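PDB 2FON: peroxisomal acyl-CoA oxidase 1A from Solanum lycopersicum, which probably catalyses the FAD-dependent oxidation of fatty acyl-CoA to 2-enoyl-CoA, the first step of peroxisomal fatty acid beta-oxidation. Local coordinates for residues E431-A434 with V435-A439; L373-D376 with V377-L381; L142-Y146 with K147-I151. All blocks are in the same frame, centred on the assembly; numbering follows the deposited sequence.

Contact 1 (E431-A434 with V435-A439); sequences ELFA and VYVPA. With FAD (flavin-adenine dinucleotide), chain E.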
loop_
_atom_site.group_PDB
_atom_site.type_symbol
_atom_site.label_atom_id
_atom_site.label_comp_id
_atom_site.label_asym_id
_atom_site.label_seq_id
_atom_site.Cartn_x
_atom_site.Cartn_y
_atom_site.Cartn_z
ATOM N N GLU B 431 -3.536 4.269 -10.039
ATOM C CA GLU B 431 -2.896 5.568 -10.211
ATOM C C GLU B 431 -2.983 6.504 -9.031
ATOM O O GLU B 431 -2.005 7.238 -8.708
ATOM C CB GLU B 431 -3.501 6.372 -11.354
ATOM C CG GLU B 431 -2.366 6.734 -12.237
ATOM C CD GLU B 431 -2.665 7.790 -13.208
ATOM O OE1 GLU B 431 -1.684 8.386 -13.700
ATOM O OE2 GLU B 431 -3.841 8.016 -13.505
ATOM N N LEU B 432 -4.178 6.546 -8.453
ATOM C CA LEU B 432 -4.400 7.459 -7.387
ATOM C C LEU B 432 -3.471 7.164 -6.203
ATOM O O LEU B 432 -3.153 8.089 -5.464
ATOM C CB LEU B 432 -5.842 7.429 -6.958
ATOM C CG LEU B 432 -6.253 8.439 -5.893
ATOM C CD1 LEU B 432 -6.089 9.778 -6.493
ATOM C CD2 LEU B 432 -7.723 8.221 -5.474
ATOM N N PHE B 433 -3.098 5.888 -6.002
ATOM C CA PHE B 433 -2.163 5.509 -4.958
ATOM C C PHE B 433 -0.719 5.821 -5.355
ATOM O O PHE B 433 0.035 6.391 -4.586
ATOM C CB PHE B 433 -2.316 4.036 -4.634
ATOM C CG PHE B 433 -1.308 3.520 -3.650
ATOM C CD1 PHE B 433 -1.417 3.830 -2.294
ATOM C CD2 PHE B 433 -0.264 2.746 -4.070
ATOM C CE1 PHE B 433 -0.490 3.372 -1.382
ATOM C CE2 PHE B 433 0.706 2.264 -3.168
ATOM C CZ PHE B 433 0.594 2.568 -1.835
ATOM N N ALA B 434 -0.330 5.421 -6.558
ATOM C CA ALA B 434 0.973 5.764 -7.070
ATOM C C ALA B 434 1.258 7.261 -7.035
ATOM O O ALA B 434 2.327 7.682 -6.506
ATOM C CB ALA B 434 1.178 5.214 -8.465
ATOM N N VAL B 435 0.350 8.057 -7.606
ATOM C CA VAL B 435 0.491 9.523 -7.519
ATOM C C VAL B 435 0.479 10.030 -6.062
ATOM O O VAL B 435 1.120 11.000 -5.764
ATOM C CB VAL B 435 -0.684 10.335 -8.180
ATOM C CG1 VAL B 435 -0.453 11.824 -7.954
ATOM C CG2 VAL B 435 -0.789 10.090 -9.626
ATOM N N TYR B 436 -0.275 9.419 -5.175
ATOM C CA TYR B 436 -0.418 10.035 -3.879
ATOM C C TYR B 436 0.773 9.846 -2.983
ATOM O O TYR B 436 1.179 10.749 -2.234
ATOM C CB TYR B 436 -1.636 9.517 -3.097
ATOM C CG TYR B 436 -1.778 10.368 -1.883
ATOM C CD1 TYR B 436 -2.142 11.707 -2.017
ATOM C CD2 TYR B 436 -1.418 9.882 -0.592
ATOM C CE1 TYR B 436 -2.214 12.522 -0.925
ATOM C CE2 TYR B 436 -1.497 10.703 0.517
ATOM C CZ TYR B 436 -1.896 12.021 0.338
ATOM O OH TYR B 436 -2.003 12.878 1.404
ATOM N N VAL B 437 1.298 8.635 -3.033
ATOM C CA VAL B 437 2.213 8.167 -2.023
ATOM C C VAL B 437 3.486 9.020 -1.739
ATOM O O VAL B 437 3.859 9.158 -0.569
ATOM C CB VAL B 437 2.460 6.675 -2.175
ATOM C CG1 VAL B 437 3.590 6.423 -3.141
ATOM C CG2 VAL B 437 2.650 6.045 -0.736
ATOM N N PRO B 438 4.060 9.685 -2.785
ATOM C CA PRO B 438 5.221 10.538 -2.449
ATOM C C PRO B 438 4.933 11.576 -1.334
ATOM O O PRO B 438 5.835 11.948 -0.593
ATOM C CB PRO B 438 5.610 11.218 -3.802
ATOM C CG PRO B 438 4.800 10.594 -4.826
ATOM C CD PRO B 438 3.686 9.803 -4.227
ATOM N N ALA B 439 3.689 12.005 -1.198
ATOM C CA ALA B 439 3.239 12.799 -0.011
ATOM C C ALA B 439 3.871 12.361 1.311
ATOM O O ALA B 439 4.186 13.207 2.152
ATOM C CB ALA B 439 1.690 12.804 0.127
HETATM P PA FAD E . 15.514 9.826 4.202
HETATM O O1A FAD E . 15.573 10.989 5.112
HETATM O O2A FAD E . 16.846 9.462 3.605
HETATM O O5B FAD E . 14.837 8.662 5.008
HETATM C C5B FAD E . 15.202 7.339 4.716
HETATM C C4B FAD E . 14.645 6.449 5.842
HETATM O O4B FAD E . 15.362 6.734 7.011
HETATM C C3B FAD E . 13.191 6.786 6.160
HETATM O O3B FAD E . 12.637 5.608 6.602
HETATM C C2B FAD E . 13.268 7.783 7.277
HETATM O O2B FAD E . 12.220 7.749 8.186
HETATM C C1B FAD E . 14.499 7.255 7.987
HETATM N N9A FAD E . 15.170 8.327 8.689
HETATM C C8A FAD E . 15.852 9.369 8.145
HETATM N N7A FAD E . 16.262 10.152 9.151
HETATM C C5A FAD E . 15.860 9.610 10.319
HETATM C C6A FAD E . 16.055 9.967 11.655
HETATM N N6A FAD E . 16.749 11.079 11.976
HETATM N N1A FAD E . 15.520 9.166 12.640
HETATM C C2A FAD E . 14.788 8.059 12.319
HETATM N N3A FAD E . 14.623 7.704 10.999
HETATM C C4A FAD E . 15.154 8.462 10.027
HETATM N N1 FAD E . 12.995 17.450 -3.689
HETATM C C2 FAD E . 13.202 18.745 -4.144
HETATM O O2 FAD E . 14.111 19.398 -3.642
HETATM N N3 FAD E . 12.389 19.301 -5.132
HETATM C C4 FAD E . 11.368 18.538 -5.670
HETATM O O4 FAD E . 10.670 19.001 -6.559
HETATM C C4X FAD E . 11.150 17.224 -5.227
HETATM N N5 FAD E . 10.149 16.423 -5.777
HETATM C C5X FAD E . 9.985 15.138 -5.312
HETATM C C6 FAD E . 9.012 14.361 -5.880
HETATM C C7 FAD E . 8.880 13.065 -5.467
HETATM C C7M FAD E . 7.782 12.327 -6.141
HETATM C C8 FAD E . 9.705 12.523 -4.467
HETATM C C8M FAD E . 9.568 11.112 -3.944
HETATM C C9 FAD E . 10.674 13.309 -3.885
HETATM C C9A FAD E . 10.817 14.624 -4.317
HETATM N N10 FAD E . 11.803 15.439 -3.789
HETATM C C10 FAD E . 11.979 16.701 -4.241
HETATM C "C1'" FAD E . 12.724 14.984 -2.692
HETATM C "C2'" FAD E . 11.763 14.909 -1.497
HETATM O "O2'" FAD E . 11.239 16.166 -1.247
HETATM C "C3'" FAD E . 12.317 14.487 -0.150
HETATM O "O3'" FAD E . 13.203 15.439 0.388
HETATM C "C4'" FAD E . 12.917 13.115 -0.152
HETATM O "O4'" FAD E . 11.901 12.162 -0.515
HETATM C "C5'" FAD E . 13.389 12.945 1.261
HETATM O "O5'" FAD E . 13.461 11.544 1.307
HETATM P P FAD E . 14.783 10.755 1.648
HETATM O O1P FAD E . 15.065 9.781 0.562
HETATM O O2P FAD E . 15.939 11.641 2.048
HETATM O O3P FAD E . 14.385 10.092 3.062
#
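Phe433 and Val437, one turn apart where helix 429-436 runs into a 3-10 turn, form the densely packed side of this contact. CB of Val437 lies over one face of the Phe433 ring, and its methyl CG2 stands 4.2 Å from CE1 of Phe433 at the rim. The ring reaches this place with CG anti to its own backbone N (chi1 175°), folded beside the carbonyl and forward along the helix. Phe248 of the second subunit also packs on Phe433. The ring end of Tyr436, also buried, leads away from residues 431-434 and packs on helices 297-328 and 389-417. The flank of Glu431 and Val435, both partly exposed, is less enclosed. Here Val435 N donates to Glu431 O over 2.7 Å at 166°, a straight helical bond, while the Glu431 carboxylate leaves the helix for Arg72 and the backbone N of Ala252. The bonding then slackens as the chain tightens into the 3-10 turn 437-439. Tyr436 N is shared between two weak bonds, 3.2 Å to Leu432 O and 3.1 Å to Phe433 O. Val437 N still returns to Phe433 O at 3.0 Å. Pro438 has no N-H for the next carbonyl, and its CD carbon lies 3.4 Å from Ala434 O, which instead receives Tyr423 OH of the second subunit. In that 3-10 turn, CB of Pro438 touches the flavin methyl C7M at 3.4 Å, and the carbonyl of Pro438 accepts a hydrogen bond from the hydroxyl of Thr441, an FAD-binding residue. The chemistry is consistent with an apolar surface against the dimethylbenzene edge of the isoalloxazine, one whose missing helix bond is made good by the partner subunit.

Contact 2 (L373-D376 with V377-L381); sequences LYTD and VTQRL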
loop_
_atom_site.group_PDB
_atom_site.type_symbol
_atom_site.label_atom_id
_atom_site.label_comp_id
_atom_site.label_asym_id
_atom_site.label_seq_id
_atom_site.Cartn_x
_atom_site.Cartn_y
_atom_site.Cartn_z
ATOM N N LEU B 373 -5.235 29.054 11.164
ATOM C CA LEU B 373 -3.966 29.083 11.860
ATOM C C LEU B 373 -2.923 29.860 11.070
ATOM O O LEU B 373 -2.070 30.533 11.649
ATOM C CB LEU B 373 -3.453 27.683 12.215
ATOM C CG LEU B 373 -2.153 27.815 13.040
ATOM C CD1 LEU B 373 -2.371 28.228 14.490
ATOM C CD2 LEU B 373 -1.314 26.556 12.945
ATOM N N TYR B 374 -3.003 29.784 9.749
ATOM C CA TYR B 374 -2.101 30.570 8.902
ATOM C C TYR B 374 -2.323 32.069 9.054
ATOM O O TYR B 374 -1.360 32.813 9.126
ATOM C CB TYR B 374 -2.189 30.153 7.423
ATOM C CG TYR B 374 -1.506 31.126 6.495
ATOM C CD1 TYR B 374 -0.122 31.073 6.303
ATOM C CD2 TYR B 374 -2.237 32.112 5.821
ATOM C CE1 TYR B 374 0.526 31.978 5.451
ATOM C CE2 TYR B 374 -1.607 33.018 4.974
ATOM C CZ TYR B 374 -0.218 32.951 4.792
ATOM O OH TYR B 374 0.431 33.852 3.958
ATOM N N THR B 375 -3.579 32.509 9.092
ATOM C CA THR B 375 -3.885 33.926 9.271
ATOM C C THR B 375 -3.403 34.379 10.658
ATOM O O THR B 375 -2.804 35.441 10.799
ATOM C CB THR B 375 -5.404 34.223 9.060
ATOM O OG1 THR B 375 -5.912 33.460 7.954
ATOM C CG2 THR B 375 -5.664 35.694 8.795
ATOM N N ASP B 376 -3.633 33.560 11.674
ATOM C CA ASP B 376 -3.193 33.887 13.029
ATOM C C ASP B 376 -1.671 34.064 13.171
ATOM O O ASP B 376 -1.208 35.037 13.772
ATOM C CB ASP B 376 -3.703 32.837 14.021
ATOM C CG ASP B 376 -3.403 33.196 15.490
ATOM O OD1 ASP B 376 -2.626 32.445 16.121
ATOM O OD2 ASP B 376 -3.949 34.203 16.013
ATOM N N VAL B 377 -0.905 33.122 12.629
ATOM C CA VAL B 377 0.554 33.124 12.738
ATOM C C VAL B 377 1.136 34.347 12.052
ATOM O O VAL B 377 2.000 35.038 12.615
ATOM C CB VAL B 377 1.150 31.815 12.158
ATOM C CG1 VAL B 377 2.594 31.981 11.690
ATOM C CG2 VAL B 377 1.039 30.689 13.182
ATOM N N THR B 378 0.640 34.642 10.854
ATOM C CA THR B 378 1.109 35.826 10.132
ATOM C C THR B 378 0.500 37.140 10.622
ATOM O O THR B 378 0.874 38.187 10.140
ATOM C CB THR B 378 0.944 35.723 8.586
ATOM O OG1 THR B 378 -0.426 35.948 8.218
ATOM C CG2 THR B 378 1.491 34.362 8.025
ATOM N N GLN B 379 -0.443 37.079 11.558
ATOM C CA GLN B 379 -0.917 38.281 12.240
ATOM C C GLN B 379 0.115 38.564 13.307
ATOM O O GLN B 379 0.498 39.710 13.529
ATOM C CB GLN B 379 -2.282 38.069 12.911
ATOM C CG GLN B 379 -3.371 39.045 12.479
ATOM C CD GLN B 379 -4.387 38.410 11.525
ATOM O OE1 GLN B 379 -5.378 37.813 11.964
ATOM N NE2 GLN B 379 -4.144 38.535 10.214
ATOM N N ARG B 380 0.574 37.502 13.958
ATOM C CA ARG B 380 1.525 37.612 15.045
ATOM C C ARG B 380 2.917 37.946 14.520
ATOM O O ARG B 380 3.664 38.706 15.147
ATOM C CB ARG B 380 1.535 36.312 15.827
ATOM C CG ARG B 380 0.189 36.013 16.448
ATOM C CD ARG B 380 0.123 34.600 16.973
ATOM N NE ARG B 380 -0.832 34.427 18.069
ATOM C CZ ARG B 380 -0.634 34.830 19.325
ATOM N NH1 ARG B 380 0.482 35.460 19.683
ATOM N NH2 ARG B 380 -1.569 34.611 20.234
ATOM N N LEU B 381 3.249 37.398 13.353
ATOM C CA LEU B 381 4.533 37.664 12.699
ATOM C C LEU B 381 4.725 39.158 12.411
ATOM O O LEU B 381 5.849 39.666 12.397
ATOM C CB LEU B 381 4.664 36.829 11.411
#
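Asp376 and Arg380 face each other one turn apart in the last turns of the long helix 347-380, an i to i+4 salt bridge with three further i to i+4 pairs around the same turns. The charged pair is loosely made. OD1 of Asp376 receives NE of Arg380 over 3.3 Å in a weak, bent bond, lying at the edge of the guanidinium and near its plane. The carboxylate is turned steeply to that group, the two planes standing 77° apart. The aspartate points its CG away from its backbone N (chi1 -174°) and beside its own carbonyl carbon, which brings OD1 within reach of Arg380 NE. NH1 of Arg380 has a stronger partner in Asp385, in the loop that follows. With an alanine in place of Asp376, NE would probably lose its nearby carboxylate, leaving the guanidinium tethered mainly through Asp385 and freer to turn. Apolar contacts fill two other sides of the turn. CG2 of Thr378 sits over the face of the Tyr374 ring in a CH-pi contact, 4.1 Å from the centroid, and CG of Leu373 meets CG2 of Val377 at 4.3 Å on the buried side. On the exposed side the Gln379 amide folds back beside CG2 of Thr375, with NE2 3.5 Å away, the two side chains running the same way. The main chain supplies the polar frame. Tyr374 O takes Thr378 N at 3.2 Å, nearly straight at 168°, and also a weak bond from the same residue's OG1. Asp376 O has two donors on one face of its plane: Arg380 N, somewhat tilted from that plane, and Gln379 N, standing well above it at 3.1 Å.

Contact 3 (L142-Y146 with K147-I151); sequences LPLAY and KMQII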
loop_
_atom_site.group_PDB
_atom_site.type_symbol
_atom_site.label_atom_id
_atom_site.label_comp_id
_atom_site.label_asym_id
_atom_site.label_seq_id
_atom_site.Cartn_x
_atom_site.Cartn_y
_atom_site.Cartn_z
ATOM N N LEU B 142 10.001 37.941 -10.750
ATOM C CA LEU B 142 8.645 37.475 -10.675
ATOM C C LEU B 142 7.855 37.818 -11.915
ATOM O O LEU B 142 7.089 36.983 -12.381
ATOM C CB LEU B 142 7.969 37.987 -9.422
ATOM C CG LEU B 142 8.446 37.289 -8.163
ATOM C CD1 LEU B 142 7.740 37.755 -6.918
ATOM C CD2 LEU B 142 8.212 35.848 -8.325
ATOM N N PRO B 143 8.027 39.041 -12.476
ATOM C CA PRO B 143 7.252 39.267 -13.706
ATOM C C PRO B 143 7.607 38.189 -14.761
ATOM O O PRO B 143 6.694 37.662 -15.426
ATOM C CB PRO B 143 7.668 40.687 -14.139
ATOM C CG PRO B 143 8.066 41.345 -12.896
ATOM C CD PRO B 143 8.814 40.243 -12.137
ATOM N N LEU B 144 8.883 37.818 -14.867
ATOM C CA LEU B 144 9.284 36.785 -15.817
ATOM C C LEU B 144 8.558 35.456 -15.581
ATOM O O LEU B 144 7.942 34.899 -16.485
ATOM C CB LEU B 144 10.803 36.568 -15.749
ATOM C CG LEU B 144 11.718 37.733 -16.209
ATOM C CD1 LEU B 144 13.181 37.347 -16.139
ATOM C CD2 LEU B 144 11.324 38.279 -17.634
ATOM N N ALA B 145 8.635 34.943 -14.353
ATOM C CA ALA B 145 7.944 33.707 -13.960
ATOM C C ALA B 145 6.415 33.780 -14.096
ATOM O O ALA B 145 5.813 32.774 -14.430
ATOM C CB ALA B 145 8.324 33.329 -12.551
ATOM N N TYR B 146 5.803 34.941 -13.807
ATOM C CA TYR B 146 4.342 35.104 -13.917
ATOM C C TYR B 146 3.822 34.946 -15.323
ATOM O O TYR B 146 2.725 34.400 -15.524
ATOM C CB TYR B 146 3.819 36.408 -13.328
ATOM C CG TYR B 146 3.804 36.434 -11.829
ATOM C CD1 TYR B 146 3.859 37.640 -11.112
ATOM C CD2 TYR B 146 3.781 35.268 -11.126
ATOM C CE1 TYR B 146 3.865 37.657 -9.702
ATOM C CE2 TYR B 146 3.790 35.252 -9.744
ATOM C CZ TYR B 146 3.837 36.432 -9.024
ATOM O OH TYR B 146 3.827 36.318 -7.637
ATOM N N LYS B 147 4.613 35.401 -16.297
ATOM C CA LYS B 147 4.275 35.196 -17.719
ATOM C C LYS B 147 4.971 33.999 -18.312
ATOM O O LYS B 147 4.882 33.769 -19.513
ATOM C CB LYS B 147 4.604 36.414 -18.571
ATOM C CG LYS B 147 3.838 37.621 -18.199
ATOM C CD LYS B 147 4.503 38.817 -18.790
ATOM C CE LYS B 147 4.653 39.942 -17.781
ATOM N NZ LYS B 147 5.259 41.117 -18.512
ATOM N N MET B 148 5.711 33.261 -17.499
ATOM C CA MET B 148 6.376 32.092 -18.015
ATOM C C MET B 148 7.269 32.422 -19.156
ATOM O O MET B 148 7.342 31.641 -20.081
ATOM C CB MET B 148 5.374 31.026 -18.498
ATOM C CG MET B 148 4.427 30.524 -17.410
ATOM S SD MET B 148 3.676 28.926 -17.735
ATOM C CE MET B 148 5.132 27.955 -17.405
ATOM N N GLN B 149 7.939 33.568 -19.119
ATOM C CA GLN B 149 9.098 33.777 -19.985
ATOM C C GLN B 149 10.289 32.989 -19.446
ATOM O O GLN B 149 11.325 32.946 -20.085
ATOM C CB GLN B 149 9.463 35.250 -20.113
ATOM C CG GLN B 149 8.418 36.113 -20.909
ATOM C CD GLN B 149 8.462 37.583 -20.551
ATOM O OE1 GLN B 149 9.528 38.205 -20.515
ATOM N NE2 GLN B 149 7.306 38.137 -20.252
ATOM N N ILE B 150 10.144 32.370 -18.269
ATOM C CA ILE B 150 11.129 31.440 -17.745
ATOM C C ILE B 150 10.395 30.356 -17.013
ATOM O O ILE B 150 9.312 30.576 -16.533
ATOM C CB ILE B 150 12.140 32.071 -16.758
ATOM C CG1 ILE B 150 11.460 32.434 -15.432
ATOM C CG2 ILE B 150 12.929 33.246 -17.396
ATOM C CD1 ILE B 150 12.473 32.924 -14.370
ATOM N N ILE B 151 10.992 29.176 -16.933
ATOM C CA ILE B 151 10.354 28.088 -16.260
ATOM C C ILE B 151 11.303 27.507 -15.242
ATOM O O ILE B 151 12.393 27.045 -15.569
ATOM C CB ILE B 151 9.857 27.050 -17.217
ATOM C CG1 ILE B 151 8.775 27.671 -18.086
ATOM C CG2 ILE B 151 9.289 25.893 -16.432
ATOM C CD1 ILE B 151 8.466 26.912 -19.376
#
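Leu144 and Gln149 meet at about a right angle where helix 135-146 ends. CD2 of the leucine approaches the Gln149 amide, 3.4 Å from OE1. Closer to the backbone, CB of Leu144 packs on CG1 of Ile150 at 4.2 Å, and that CG1 also comes within 4.4 Å of CB of Ala145. Ile150 carries CG1 between its backbone N and carbonyl carbon (chi1 70°), turning this branch back onto the last helical turn while CG2 takes the other direction. Lys147 runs back along the helix, its aliphatic chain passing Pro143 O and bending at chi3. These side chains are brought together by a Schellman motif. Met148 is the residue with positive phi (57°), and Gln149 N returns to Leu144 O over 3.0 Å. A weak bond of 3.1 Å joins Met148 N to Ala145 O. Lys147 N closes the last ordinary turn onto Pro143 O at 3.2 Å. The carbonyls of Pro143, Leu144 and Ala145 are thus bonded as the chain reverses, and Ala145 O also receives NE2 of His121. Tyr146 lies against Trp122 and Ile126 of helix 118-132, and Met148 touches Phe117 just ahead of that helix. Past the turn, Ile151 pairs through its backbone with His204 at the start of strand 204-213, so the motif leads from helix 135-146 directly into strand 152-155 of the mixed sheet.

Contact 1 is the core site, its centre about 9 Å from the centre of the chain and lying against FAD and the second subunit; contact 2 (centre about 22 Å out) and contact 3 (about 27 Å) are partly buried and away from the cofactor and active site. Contacts 1 and 2 both fall in the C-alpha1 region but on different helices, about 18 Å apart at their nearest atoms, whereas contact 3 belongs to the N-terminal region. Contact 2 carries a charged i to i+4 pair within its helix, where one side is exposed, while contact 1 passes into a 3-10 turn at the cofactor and contact 3 into a Schellman reversal before a strand. Only contacts 1 and 3 touch the second subunit.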